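Local coordinates for mandelate racemase/muconate lactonizing enzyme family protein (Bradyrhizobium sp. ORS 278, PDB 3TOY) that is of unknown function but belongs to the enolase superfamily, whose members carry a metal site at one end of an alpha/beta barrel, at residues A[216-221]-A[242-247]; A[266-271]-A[288-293]; A[274-279]-A[305-310]; A[317-322]-A[336-341]. One frame throughout, in Å; residues are numbered along the deposited sequence.

Contacts 1, 2 and 4 form part of the barrel wall in the enolase C-terminal-like domain, and contact 3 lies among the helices outside it. Contacts 1 and 2 have centres about 9 Å apart and share the calcium ion, with Asp219 and Glu245 from one and Glu271 from the other. Ile244 O lies 2.8 Å from Gln268 N, a probable hydrogen bond between adjacent strands. Contact 4, about 9 Å from contact 2 centre to centre, continues the wall. His321 of contact 4 and Asn221 of contact 1 bind the same acetate. Contact 3 is about 13 Å from contact 2, centre to centre, and Phe279 and Val307 pack against Ile291.

Contact 1 of 4, residues A[216-221]-A[242-247]; sequences LMLDFN and TWIEEP. With CA (calcium ion), chain E; ACT (acetate ion), chain F.
The Trp243 indole has Met217 CG over one face, 3.4 Å from the centroid of the five-membered ring. Met217 SD stands above its six-membered ring in a more distant Met-aromatic contact. The Leu218 carbonyl lies at the indole edge. The Phe220 ring meets Ile244 CG2 at its edge, 3.6 Å from CD2. These groups belong to a beta-alpha-beta unit of the barrel, with parallel strands 215-219 and 243-245 joined through helix 226-236. Leu218 O accepts from Glu245 N at 2.8 Å, and Glu245 O accepts from Phe220 N.

Asp219 CG lies anti to its N (chi1 -176°) and Glu245 is extended, which brings OD2 and OE2 to the same calcium ion. Their carboxylate planes are 35° apart. Asp219 OD2 and Glu245 OE2 lie 3.0 Å apart, and the shared metal probably offsets their repulsion. Glu271 completes the protein ligands. Trp243 NE1 donates to the anti lone pair of Glu245 OE1, which also has a salt bridge to Lys188. Together with the calcium bond of OE2, these two bonds probably fix the rotation of the carboxylate. Asp219 OD1 closes an Asx turn by accepting from Asn221 N at 2.8 Å, from above the carboxylate plane.

Contact 2 of 4, residues A[266-271]-A[288-293]; sequences PIQAGE and SDFIMP. With CA (calcium ion), chain E.
Pro266 CB sits over one face of the Phe290 ring, offset toward its rim, 3.5 Å from CE2. This end is the more open to solvent: Pro266 and Asp289 are partly exposed. Asp289 reaches back to the other segment. Its OD2 uses the anti lone pair to accept from Ile267 N at 2.8 Å, and its OD1 makes a salt bridge with Arg260. Ile267 O takes two bonds, from Asp289 N and from Phe290 N.

The segments are parts of a beta-alpha-beta unit, strand 267-269, helix 275-285 and strand 290-291, in the barrel wall. The second strand is weakly bonded.

The other end is buried and closely packed. Gln268 CG lies 3.4 Å from Met292 SD. Ala269 O accepts from Met292 N at 2.9 Å. Gly270 has phi and psi of 120° and -15°, angles that call for glycine, and its backbone runs close to Met292 and Pro293. Glu271 and Met292 lie side by side, pointing the same way, with OE1 3.4 Å from CE. Both carboxylate oxygens of Glu271 bind the calcium ion, OE1 at 2.4 Å and OE2 at 2.6 Å.

Contact 3 of 4, residues A[274-279]-A[305-310]; sequences WFPRGF and LNVAGQ. With P4C (O-acetaldehydyl-hexaethylene glycol), chain H.
Two neighbouring helices of the barrel's outer layer meet here, 275-285 and 300-314, through Pro276 and Phe279 on one and Asn306, Val307 and Gln310 on the other. The short helical segments run nearly parallel. Their axes approach to 9.2 Å and are 21° apart. Pro276 lies in the first turn of its helix and crosses the Asn306 side chain at about a right angle. Its CB is 3.5 Å from Asn306 CG in one of the two conformers of that asparagine.

Val307 fills the space between the helices with both methyls. CG1 lies over one face of the Phe279 ring, 4.2 Å from the centroid, in a CH-pi contact. CG2 touches Pro276 CA at 3.7 Å. The valine has CG1 anti to its N (chi1 174°), which leaves CG2 beside the N and turned to Pro276. Ile291 packs against both Phe279 and Val307.

Gln310 NE2 makes the polar link. It donates to Pro276 O at 3.1 Å, in a bond that is straight at the hydrogen (179°) but comes from above the carbonyl plane. In the same conformer it also donates to Asn306 OD1, one turn earlier in its own helix. Both acceptors lie in the amide plane of Gln310. Asn306 ND2 then turns to Asp312 of a neighbouring subunit. Leu305, Asn306 and Ala308 line a pocket for o-acetaldehydyl-hexaethylene glycol, which makes a weak hydrogen bond to Leu305 O. With both N-H bonds of NE2 used, the Gln310 amide is probably fixed in orientation while Asn306 keeps this conformer.

Contact 4 of 4, residues A[317-322]-A[336-341]; sequences PMSSHI and TAHFLE. With P4C (O-acetaldehydyl-hexaethylene glycol), chain R; ACT (acetate ion), chain F.
Ser319 OG accepts from Phe339 N at 2.9 Å. With chi1 at -67° the hydroxyl sits beside its own N, where Phe339 N of segment 336-341 can reach it. A water joins it to His338 ND1. Pro317 CB packs 3.6 Å from the same His338 ND1. The His338 ring has Phe339 CD1 on one face and C2 of o-acetaldehydyl-hexaethylene glycol on the opposite one. The same ligand lies over a face of the Phe339 ring.

Glu341 is fully extended, with chi1 -176°. This carries its carboxylate alongside His321 and Ile322, pointing the same way. OE1 accepts from Ile322 N at 2.9 Å, from above the carboxylate plane. It also lies 3.0 Å from His321 CD2, with ring and carboxylate planes 46° apart. OE2 is taken by Lys188 and Ser162. Ser320 OG donates to a water, which in turn donates to Ile322 O and Glu341 O.

His321 NE2 donates to the acetate O at 2.8 Å, in a nearly straight bond at the edge of the ring. Its ND1 is bonded to Asp294, which holds the ring's rotation. Backbone bonds run from Met318 N to Thr336 O and from Ser320 N to Phe339 O. Side by side, the two segments close the circle of the barrel between strands 290-291 and 157-162, as in the enolase superfamily, with His321 facing the metal site.

Contact 1 of 4, residues A[216-221]-A[242-247]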
# COMPACT_ATOMS: atom_id res chain seq x y z
N LEU A 216 -6.11 18.53 -30.32
CA LEU A 216 -6.33 17.27 -31.04
C LEU A 216 -6.47 16.16 -30.00
O LEU A 216 -5.63 16.03 -29.12
CB LEU A 216 -5.13 16.93 -31.90
CG LEU A 216 -4.90 17.68 -33.21
CD1 LEU A 216 -3.64 17.12 -33.85
CD2 LEU A 216 -6.10 17.49 -34.11
N MET A 217 -7.52 15.36 -30.12
CA MET A 217 -7.71 14.18 -29.29
C MET A 217 -7.62 12.96 -30.16
O MET A 217 -7.97 13.01 -31.35
CB MET A 217 -9.07 14.22 -28.59
CG MET A 217 -9.20 15.27 -27.49
SD MET A 217 -9.56 16.91 -28.14
CE MET A 217 -10.82 17.50 -26.98
N LEU A 218 -7.18 11.84 -29.58
CA LEU A 218 -7.08 10.58 -30.34
C LEU A 218 -7.83 9.46 -29.64
O LEU A 218 -7.58 9.17 -28.48
CB LEU A 218 -5.60 10.21 -30.57
CG LEU A 218 -5.31 8.89 -31.32
CD1 LEU A 218 -5.93 8.92 -32.73
CD2 LEU A 218 -3.78 8.62 -31.41
N ASP A 219 -8.77 8.82 -30.36
CA ASP A 219 -9.61 7.78 -29.81
C ASP A 219 -9.24 6.42 -30.41
O ASP A 219 -9.36 6.21 -31.62
CB ASP A 219 -11.07 8.14 -30.08
CG ASP A 219 -12.07 7.16 -29.48
OD1 ASP A 219 -11.67 6.17 -28.84
OD2 ASP A 219 -13.28 7.42 -29.63
N PHE A 220 -8.76 5.50 -29.56
CA PHE A 220 -8.38 4.16 -29.99
C PHE A 220 -9.54 3.18 -30.00
O PHE A 220 -9.40 2.04 -30.46
CB PHE A 220 -7.23 3.58 -29.12
CG PHE A 220 -5.87 4.14 -29.46
CD1 PHE A 220 -5.32 3.94 -30.72
CD2 PHE A 220 -5.13 4.82 -28.51
CE1 PHE A 220 -4.08 4.44 -31.05
CE2 PHE A 220 -3.84 5.34 -28.83
CZ PHE A 220 -3.32 5.14 -30.10
N ASN A 221 -10.69 3.60 -29.46
CA ASN A 221 -11.87 2.72 -29.42
C ASN A 221 -11.57 1.32 -28.90
O ASN A 221 -12.05 0.33 -29.46
CB ASN A 221 -12.56 2.67 -30.80
CG ASN A 221 -13.40 3.91 -31.06
OD1 ASN A 221 -13.00 4.80 -31.80
ND2 ASN A 221 -14.53 3.99 -30.39
N THR A 242 -4.37 16.31 -26.53
CA THR A 242 -5.08 16.66 -25.31
C THR A 242 -5.41 15.43 -24.48
O THR A 242 -5.36 15.48 -23.25
CB THR A 242 -6.35 17.44 -25.68
OG1 THR A 242 -5.96 18.76 -26.09
CG2 THR A 242 -7.33 17.53 -24.49
N TRP A 243 -5.76 14.34 -25.16
CA TRP A 243 -6.04 13.07 -24.46
C TRP A 243 -6.00 11.88 -25.39
O TRP A 243 -6.08 12.03 -26.63
CB TRP A 243 -7.38 13.14 -23.68
CG TRP A 243 -8.69 13.04 -24.47
CD1 TRP A 243 -9.04 12.10 -25.40
CD2 TRP A 243 -9.84 13.87 -24.27
NE1 TRP A 243 -10.36 12.31 -25.82
CE2 TRP A 243 -10.86 13.39 -25.13
CE3 TRP A 243 -10.11 14.97 -23.45
CZ2 TRP A 243 -12.11 13.99 -25.20
CZ3 TRP A 243 -11.36 15.57 -23.53
CH2 TRP A 243 -12.34 15.06 -24.38
N ILE A 244 -5.77 10.71 -24.80
CA ILE A 244 -5.88 9.43 -25.50
C ILE A 244 -7.10 8.73 -24.94
O ILE A 244 -7.17 8.50 -23.72
CB ILE A 244 -4.67 8.55 -25.18
CG1 ILE A 244 -3.38 9.27 -25.64
CG2 ILE A 244 -4.84 7.18 -25.84
CD1 ILE A 244 -3.20 9.30 -27.18
N GLU A 245 -8.02 8.33 -25.81
CA GLU A 245 -9.33 7.87 -25.35
C GLU A 245 -9.48 6.36 -25.54
O GLU A 245 -9.13 5.82 -26.60
CB GLU A 245 -10.40 8.65 -26.13
CG GLU A 245 -11.83 8.34 -25.79
CD GLU A 245 -12.77 9.30 -26.52
OE1 GLU A 245 -12.42 10.51 -26.57
OE2 GLU A 245 -13.82 8.84 -27.01
N GLU A 246 -9.99 5.68 -24.50
CA GLU A 246 -10.18 4.22 -24.49
C GLU A 246 -9.07 3.45 -25.19
O GLU A 246 -9.32 2.78 -26.20
CB GLU A 246 -11.55 3.84 -25.07
CG GLU A 246 -12.73 4.22 -24.16
CD GLU A 246 -14.02 3.51 -24.57
OE1 GLU A 246 -14.34 3.53 -25.78
OE2 GLU A 246 -14.70 2.92 -23.71
N PRO A 247 -7.84 3.51 -24.66
CA PRO A 247 -6.74 2.78 -25.30
C PRO A 247 -6.96 1.28 -25.31
O PRO A 247 -6.48 0.61 -26.21
CB PRO A 247 -5.52 3.13 -24.44
CG PRO A 247 -6.11 3.56 -23.12
CD PRO A 247 -7.39 4.26 -23.48
CA CA E . -15.13 7.27 -28.10
C ACT F . -17.48 6.27 -30.43
O ACT F . -18.23 7.27 -30.25
OXT ACT F . -16.28 6.42 -30.13
CH3 ACT F . -17.99 4.97 -30.97
O HOH W 1 -4.09 19.09 -28.23
O HOH W 2 -13.80 5.55 -27.46
O HOH W 3 -15.34 2.44 -27.97
O HOH W 4 -16.52 9.03 -29.10

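Contact 2 of 4, residues A[266-271]-A[288-293]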
# COMPACT_ATOMS: atom_id res chain seq x y z
N PRO A 266 -2.82 12.55 -21.01
CA PRO A 266 -3.96 12.19 -20.18
C PRO A 266 -4.78 11.09 -20.83
O PRO A 266 -4.97 11.07 -22.06
CB PRO A 266 -4.74 13.49 -20.06
CG PRO A 266 -3.64 14.60 -20.20
CD PRO A 266 -2.70 14.00 -21.23
N ILE A 267 -5.27 10.17 -20.01
CA ILE A 267 -6.09 9.06 -20.48
C ILE A 267 -7.55 9.40 -20.23
O ILE A 267 -7.92 9.76 -19.12
CB ILE A 267 -5.74 7.78 -19.70
CG1 ILE A 267 -4.28 7.40 -19.96
CG2 ILE A 267 -6.65 6.62 -20.11
CD1 ILE A 267 -3.92 7.22 -21.50
N GLN A 268 -8.36 9.30 -21.29
CA GLN A 268 -9.80 9.57 -21.25
C GLN A 268 -10.56 8.24 -21.43
O GLN A 268 -10.15 7.39 -22.22
CB GLN A 268 -10.16 10.52 -22.43
CG GLN A 268 -11.64 10.79 -22.64
CD GLN A 268 -12.25 11.60 -21.52
OE1 GLN A 268 -12.50 11.07 -20.44
NE2 GLN A 268 -12.49 12.92 -21.76
N ALA A 269 -11.65 8.07 -20.69
CA ALA A 269 -12.44 6.84 -20.78
C ALA A 269 -13.80 7.10 -20.18
O ALA A 269 -14.06 8.18 -19.68
CB ALA A 269 -11.74 5.66 -20.07
N GLY A 270 -14.68 6.10 -20.20
CA GLY A 270 -15.94 6.25 -19.46
C GLY A 270 -17.21 6.17 -20.29
O GLY A 270 -18.30 5.95 -19.74
N GLU A 271 -17.10 6.29 -21.61
CA GLU A 271 -18.33 6.33 -22.42
C GLU A 271 -19.04 4.99 -22.43
O GLU A 271 -20.19 4.90 -22.85
CB GLU A 271 -18.01 6.74 -23.86
CG GLU A 271 -17.40 5.63 -24.73
CD GLU A 271 -16.73 6.21 -25.97
OE1 GLU A 271 -15.90 7.12 -25.82
OE2 GLU A 271 -17.02 5.75 -27.09
N SER A 288 -8.49 6.30 -15.19
CA SER A 288 -8.27 7.41 -16.14
C SER A 288 -8.04 8.76 -15.48
O SER A 288 -8.32 8.95 -14.30
CB SER A 288 -9.45 7.49 -17.11
OG SER A 288 -10.63 7.87 -16.39
N ASP A 289 -7.49 9.70 -16.26
CA ASP A 289 -7.28 11.06 -15.82
C ASP A 289 -8.50 11.89 -16.02
O ASP A 289 -8.77 12.78 -15.22
CB ASP A 289 -6.13 11.71 -16.60
CG ASP A 289 -4.84 10.95 -16.41
OD1 ASP A 289 -4.35 10.95 -15.26
OD2 ASP A 289 -4.34 10.32 -17.35
N PHE A 290 -9.20 11.62 -17.13
CA PHE A 290 -10.42 12.33 -17.50
C PHE A 290 -11.53 11.26 -17.61
O PHE A 290 -11.23 10.08 -17.84
CB PHE A 290 -10.26 12.94 -18.91
CG PHE A 290 -9.17 13.99 -19.04
CD1 PHE A 290 -8.69 14.68 -17.93
CD2 PHE A 290 -8.66 14.32 -20.30
CE1 PHE A 290 -7.71 15.66 -18.09
CE2 PHE A 290 -7.69 15.31 -20.46
CZ PHE A 290 -7.24 15.98 -19.36
N ILE A 291 -12.79 11.68 -17.53
CA ILE A 291 -13.89 10.76 -17.84
C ILE A 291 -14.86 11.47 -18.78
O ILE A 291 -14.93 12.69 -18.78
CB ILE A 291 -14.69 10.25 -16.58
CG1 ILE A 291 -15.28 11.42 -15.78
CG2 ILE A 291 -13.77 9.31 -15.71
CD1 ILE A 291 -16.17 10.95 -14.65
N MET A 292 -15.61 10.68 -19.53
CA MET A 292 -16.67 11.18 -20.40
C MET A 292 -17.87 10.22 -20.40
O MET A 292 -18.01 9.38 -21.30
CB MET A 292 -16.15 11.38 -21.84
CG MET A 292 -15.39 10.21 -22.44
SD MET A 292 -14.69 10.62 -24.07
CE MET A 292 -16.16 10.47 -25.14
N PRO A 293 -18.71 10.32 -19.36
CA PRO A 293 -19.87 9.43 -19.32
C PRO A 293 -20.79 9.66 -20.53
O PRO A 293 -20.79 10.75 -21.10
CB PRO A 293 -20.59 9.82 -18.03
CG PRO A 293 -19.56 10.58 -17.21
CD PRO A 293 -18.64 11.22 -18.19
CA CA E . -15.13 7.27 -28.10
O HOH W 2 -13.80 5.55 -27.46
O HOH W 4 -16.52 9.03 -29.10

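Contact 3 of 4, residues A[274-279]-A[305-310]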
# COMPACT_ATOMS: atom_id res chain seq x y z
N TRP A 274 -21.03 1.61 -16.82
CA TRP A 274 -22.46 1.51 -16.47
C TRP A 274 -22.78 2.12 -15.11
O TRP A 274 -22.34 1.60 -14.09
CB TRP A 274 -22.90 0.02 -16.50
CG TRP A 274 -22.77 -0.56 -17.87
CD1 TRP A 274 -21.80 -1.39 -18.33
CD2 TRP A 274 -23.64 -0.29 -18.99
NE1 TRP A 274 -22.00 -1.66 -19.68
CE2 TRP A 274 -23.14 -1.01 -20.09
CE3 TRP A 274 -24.79 0.50 -19.15
CZ2 TRP A 274 -23.74 -0.96 -21.36
CZ3 TRP A 274 -25.41 0.54 -20.42
CH2 TRP A 274 -24.88 -0.19 -21.49
N PHE A 275 -23.57 3.20 -15.12
CA PHE A 275 -24.20 3.75 -13.92
C PHE A 275 -23.20 4.33 -12.92
O PHE A 275 -21.99 4.21 -13.11
CB PHE A 275 -25.11 2.73 -13.24
CG PHE A 275 -26.34 2.43 -14.06
CD1 PHE A 275 -27.43 3.28 -14.00
CD2 PHE A 275 -26.36 1.34 -14.92
CE1 PHE A 275 -28.58 3.03 -14.77
CE2 PHE A 275 -27.48 1.08 -15.70
CZ PHE A 275 -28.59 1.93 -15.63
N PRO A 276 -23.72 5.01 -11.88
CA PRO A 276 -22.77 5.62 -10.95
C PRO A 276 -21.81 4.60 -10.35
O PRO A 276 -20.62 4.92 -10.13
CB PRO A 276 -23.69 6.23 -9.88
CG PRO A 276 -24.88 6.72 -10.75
CD PRO A 276 -25.09 5.57 -11.72
N ARG A 277 -22.27 3.37 -10.12
CA ARG A 277 -21.34 2.37 -9.52
C ARG A 277 -20.21 2.01 -10.45
O ARG A 277 -19.08 1.80 -10.00
CB ARG A 277 -22.07 1.10 -9.06
CG ARG A 277 -21.11 0.01 -8.45
CD ARG A 277 -20.46 0.51 -7.15
NE ARG A 277 -21.49 0.88 -6.19
CZ ARG A 277 -21.33 1.77 -5.20
NH1 ARG A 277 -20.15 2.33 -5.00
NH2 ARG A 277 -22.34 2.06 -4.40
N GLY A 278 -20.50 1.92 -11.75
CA GLY A 278 -19.46 1.62 -12.74
C GLY A 278 -18.37 2.68 -12.71
O GLY A 278 -17.19 2.36 -12.84
N PHE A 279 -18.77 3.94 -12.54
CA PHE A 279 -17.79 5.01 -12.39
C PHE A 279 -17.06 4.93 -11.06
O PHE A 279 -15.84 5.16 -11.03
CB PHE A 279 -18.45 6.38 -12.60
CG PHE A 279 -18.61 6.67 -14.05
CD1 PHE A 279 -17.60 7.30 -14.73
CD2 PHE A 279 -19.71 6.17 -14.76
CE1 PHE A 279 -17.68 7.50 -16.10
CE2 PHE A 279 -19.81 6.37 -16.15
CZ PHE A 279 -18.79 7.03 -16.82
N LEU A 305 -25.65 13.22 -12.55
CA LEU A 305 -25.46 14.12 -11.41
C LEU A 305 -24.70 13.45 -10.25
O LEU A 305 -23.89 14.09 -9.56
CB LEU A 305 -26.80 14.71 -10.93
CG LEU A 305 -27.49 15.62 -11.96
CD1 LEU A 305 -28.92 15.92 -11.49
CD2 LEU A 305 -26.72 16.92 -12.24
N ASN A 306 -24.97 12.17 -10.01
CA ASN A 306 -24.23 11.40 -9.01
C ASN A 306 -22.75 11.37 -9.40
O ASN A 306 -21.86 11.68 -8.59
CB ASN A 306 -24.77 9.96 -8.98
CG ASN A 306 -24.18 9.08 -7.86
OD1 ASN A 306 -22.95 8.93 -7.69
ND2 ASN A 306 -25.09 8.44 -7.12
N VAL A 307 -22.49 10.98 -10.65
CA VAL A 307 -21.11 10.90 -11.16
C VAL A 307 -20.40 12.27 -11.15
O VAL A 307 -19.20 12.36 -10.95
CB VAL A 307 -21.05 10.23 -12.58
CG1 VAL A 307 -19.62 10.29 -13.17
CG2 VAL A 307 -21.48 8.76 -12.47
N ALA A 308 -21.13 13.36 -11.33
CA ALA A 308 -20.52 14.68 -11.29
C ALA A 308 -19.92 14.92 -9.89
O ALA A 308 -18.88 15.55 -9.78
CB ALA A 308 -21.55 15.77 -11.61
N GLY A 309 -20.60 14.43 -8.85
CA GLY A 309 -20.11 14.60 -7.46
C GLY A 309 -18.83 13.77 -7.26
O GLY A 309 -17.86 14.23 -6.65
N GLN A 310 -18.84 12.55 -7.78
CA GLN A 310 -17.68 11.68 -7.72
C GLN A 310 -16.50 12.30 -8.44
O GLN A 310 -15.38 12.27 -7.95
CB GLN A 310 -17.97 10.34 -8.40
CG GLN A 310 -19.02 9.45 -7.72
CD GLN A 310 -19.10 8.12 -8.42
OE1 GLN A 310 -18.08 7.53 -8.74
NE2 GLN A 310 -20.33 7.64 -8.68
O1 P4C H . -23.73 16.96 -7.89
C2 P4C H . -24.25 17.32 -9.18
C3 P4C H . -24.68 18.79 -9.21
O4 P4C H . -26.04 18.92 -8.80
C5 P4C H . -26.72 19.97 -9.51
C6 P4C H . -28.13 20.21 -8.96
O7 P4C H . -29.01 19.17 -9.39
C8 P4C H . -30.21 19.02 -8.62
C9 P4C H . -30.83 17.67 -8.96
O10 P4C H . -30.71 16.78 -7.84
C11 P4C H . -30.82 15.40 -8.20
C12 P4C H . -30.40 14.54 -7.01
O13 P4C H . -28.97 14.52 -6.86
C14 P4C H . -28.56 13.49 -5.95
C15 P4C H . -27.08 13.67 -5.62
O16 P4C H . -26.27 12.99 -6.58

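Contact 4 of 4, residues A[317-322]-A[336-341]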
# COMPACT_ATOMS: atom_id res chain seq x y z
N PRO A 317 -11.56 15.92 -14.61
CA PRO A 317 -12.33 16.68 -15.59
C PRO A 317 -13.32 15.76 -16.29
O PRO A 317 -12.94 14.69 -16.76
CB PRO A 317 -11.27 17.12 -16.59
CG PRO A 317 -10.02 17.25 -15.73
CD PRO A 317 -10.10 16.03 -14.85
N MET A 318 -14.56 16.21 -16.41
CA MET A 318 -15.65 15.38 -16.91
C MET A 318 -16.25 15.97 -18.19
O MET A 318 -16.72 17.10 -18.18
CB MET A 318 -16.73 15.29 -15.83
CG MET A 318 -17.91 14.40 -16.14
SD MET A 318 -18.72 14.03 -14.56
CE MET A 318 -20.41 13.59 -15.07
N SER A 319 -16.20 15.18 -19.27
CA SER A 319 -16.74 15.55 -20.57
C SER A 319 -17.97 14.68 -20.86
O SER A 319 -18.32 13.83 -20.05
CB SER A 319 -15.66 15.34 -21.63
OG SER A 319 -14.60 16.27 -21.43
N SER A 320 -18.60 14.87 -22.03
CA SER A 320 -19.70 14.02 -22.42
C SER A 320 -19.36 13.13 -23.60
O SER A 320 -18.46 13.42 -24.40
CB SER A 320 -20.94 14.89 -22.75
OG SER A 320 -20.60 15.86 -23.74
N HIS A 321 -20.08 12.01 -23.70
CA HIS A 321 -20.02 11.19 -24.89
C HIS A 321 -21.33 11.31 -25.68
O HIS A 321 -22.37 10.87 -25.22
CB HIS A 321 -19.84 9.73 -24.55
CG HIS A 321 -19.75 8.86 -25.77
ND1 HIS A 321 -20.61 7.81 -26.00
CD2 HIS A 321 -18.92 8.92 -26.83
CE1 HIS A 321 -20.30 7.24 -27.15
NE2 HIS A 321 -19.27 7.88 -27.67
N ILE A 322 -21.20 11.86 -26.89
CA ILE A 322 -22.32 12.12 -27.81
C ILE A 322 -23.58 12.64 -27.11
O ILE A 322 -23.49 13.36 -26.12
CB ILE A 322 -22.59 10.91 -28.74
CG1 ILE A 322 -23.09 9.71 -27.95
CG2 ILE A 322 -21.35 10.60 -29.54
CD1 ILE A 322 -23.34 8.48 -28.80
N THR A 336 -16.61 19.74 -12.52
CA THR A 336 -15.36 19.62 -13.29
C THR A 336 -15.60 19.59 -14.80
O THR A 336 -14.80 19.03 -15.55
CB THR A 336 -14.54 18.36 -12.88
OG1 THR A 336 -15.27 17.15 -13.15
CG2 THR A 336 -14.19 18.43 -11.39
N ALA A 337 -16.68 20.21 -15.24
CA ALA A 337 -17.01 20.21 -16.67
C ALA A 337 -15.80 20.54 -17.55
O ALA A 337 -15.06 21.48 -17.30
CB ALA A 337 -18.15 21.22 -16.98
N HIS A 338 -15.66 19.78 -18.64
CA HIS A 338 -14.49 19.89 -19.50
C HIS A 338 -14.99 20.17 -20.92
O HIS A 338 -15.21 21.33 -21.28
CB HIS A 338 -13.65 18.60 -19.36
CG HIS A 338 -12.29 18.66 -20.00
ND1 HIS A 338 -11.51 17.53 -20.18
CD2 HIS A 338 -11.56 19.70 -20.47
CE1 HIS A 338 -10.36 17.87 -20.74
NE2 HIS A 338 -10.37 19.18 -20.93
N PHE A 339 -15.20 19.14 -21.73
CA PHE A 339 -15.68 19.33 -23.13
C PHE A 339 -17.04 18.69 -23.39
O PHE A 339 -17.39 17.67 -22.80
CB PHE A 339 -14.71 18.67 -24.11
CG PHE A 339 -13.58 19.54 -24.53
CD1 PHE A 339 -12.31 19.30 -24.04
CD2 PHE A 339 -13.77 20.56 -25.46
CE1 PHE A 339 -11.24 20.09 -24.44
CE2 PHE A 339 -12.70 21.35 -25.88
CZ PHE A 339 -11.43 21.11 -25.37
N LEU A 340 -17.79 19.28 -24.33
CA LEU A 340 -18.97 18.64 -24.90
C LEU A 340 -18.57 18.06 -26.27
O LEU A 340 -17.97 18.76 -27.10
CB LEU A 340 -20.13 19.67 -25.01
CG LEU A 340 -21.47 19.14 -25.58
CD1 LEU A 340 -22.64 19.95 -25.02
CD2 LEU A 340 -21.50 19.14 -27.11
N GLU A 341 -18.83 16.77 -26.47
CA GLU A 341 -18.52 16.10 -27.74
C GLU A 341 -19.60 16.36 -28.79
O GLU A 341 -20.76 16.00 -28.59
CB GLU A 341 -18.45 14.57 -27.57
CG GLU A 341 -18.02 13.85 -28.87
CD GLU A 341 -17.86 12.35 -28.70
OE1 GLU A 341 -18.45 11.77 -27.75
OE2 GLU A 341 -17.15 11.75 -29.52
O1 P4C R . -7.68 20.17 -16.83
C2 P4C R . -8.91 20.37 -17.54
C3 P4C R . -9.30 21.85 -17.58
O4 P4C R . -10.69 21.91 -17.92
C5 P4C R . -11.20 23.24 -18.04
C6 P4C R . -12.19 23.32 -19.21
O7 P4C R . -11.46 23.46 -20.43
C8 P4C R . -12.22 23.38 -21.65
C9 P4C R . -11.74 24.50 -22.59
O10 P4C R . -10.74 24.09 -23.53
C11 P4C R . -9.87 25.16 -23.95
C12 P4C R . -8.71 25.37 -22.98
O13 P4C R . -7.44 25.30 -23.64
C14 P4C R . -6.34 25.00 -22.77
C15 P4C R . -6.01 23.51 -22.71
O16 P4C R . -4.76 23.19 -23.35
C17 P4C R . -4.66 21.81 -23.76
C18 P4C R . -3.58 21.59 -24.82
O19 P4C R . -4.09 21.84 -26.14
C20 P4C R . -3.10 22.26 -27.08
C21 P4C R . -3.74 22.93 -28.29
O22 P4C R . -4.21 24.24 -27.97
C ACT F . -17.48 6.27 -30.43
O ACT F . -18.23 7.27 -30.25
OXT ACT F . -16.28 6.42 -30.13
CH3 ACT F . -17.99 4.97 -30.97
O HOH W 5 -12.89 15.17 -19.72
O HOH W 6 -21.87 15.56 -26.03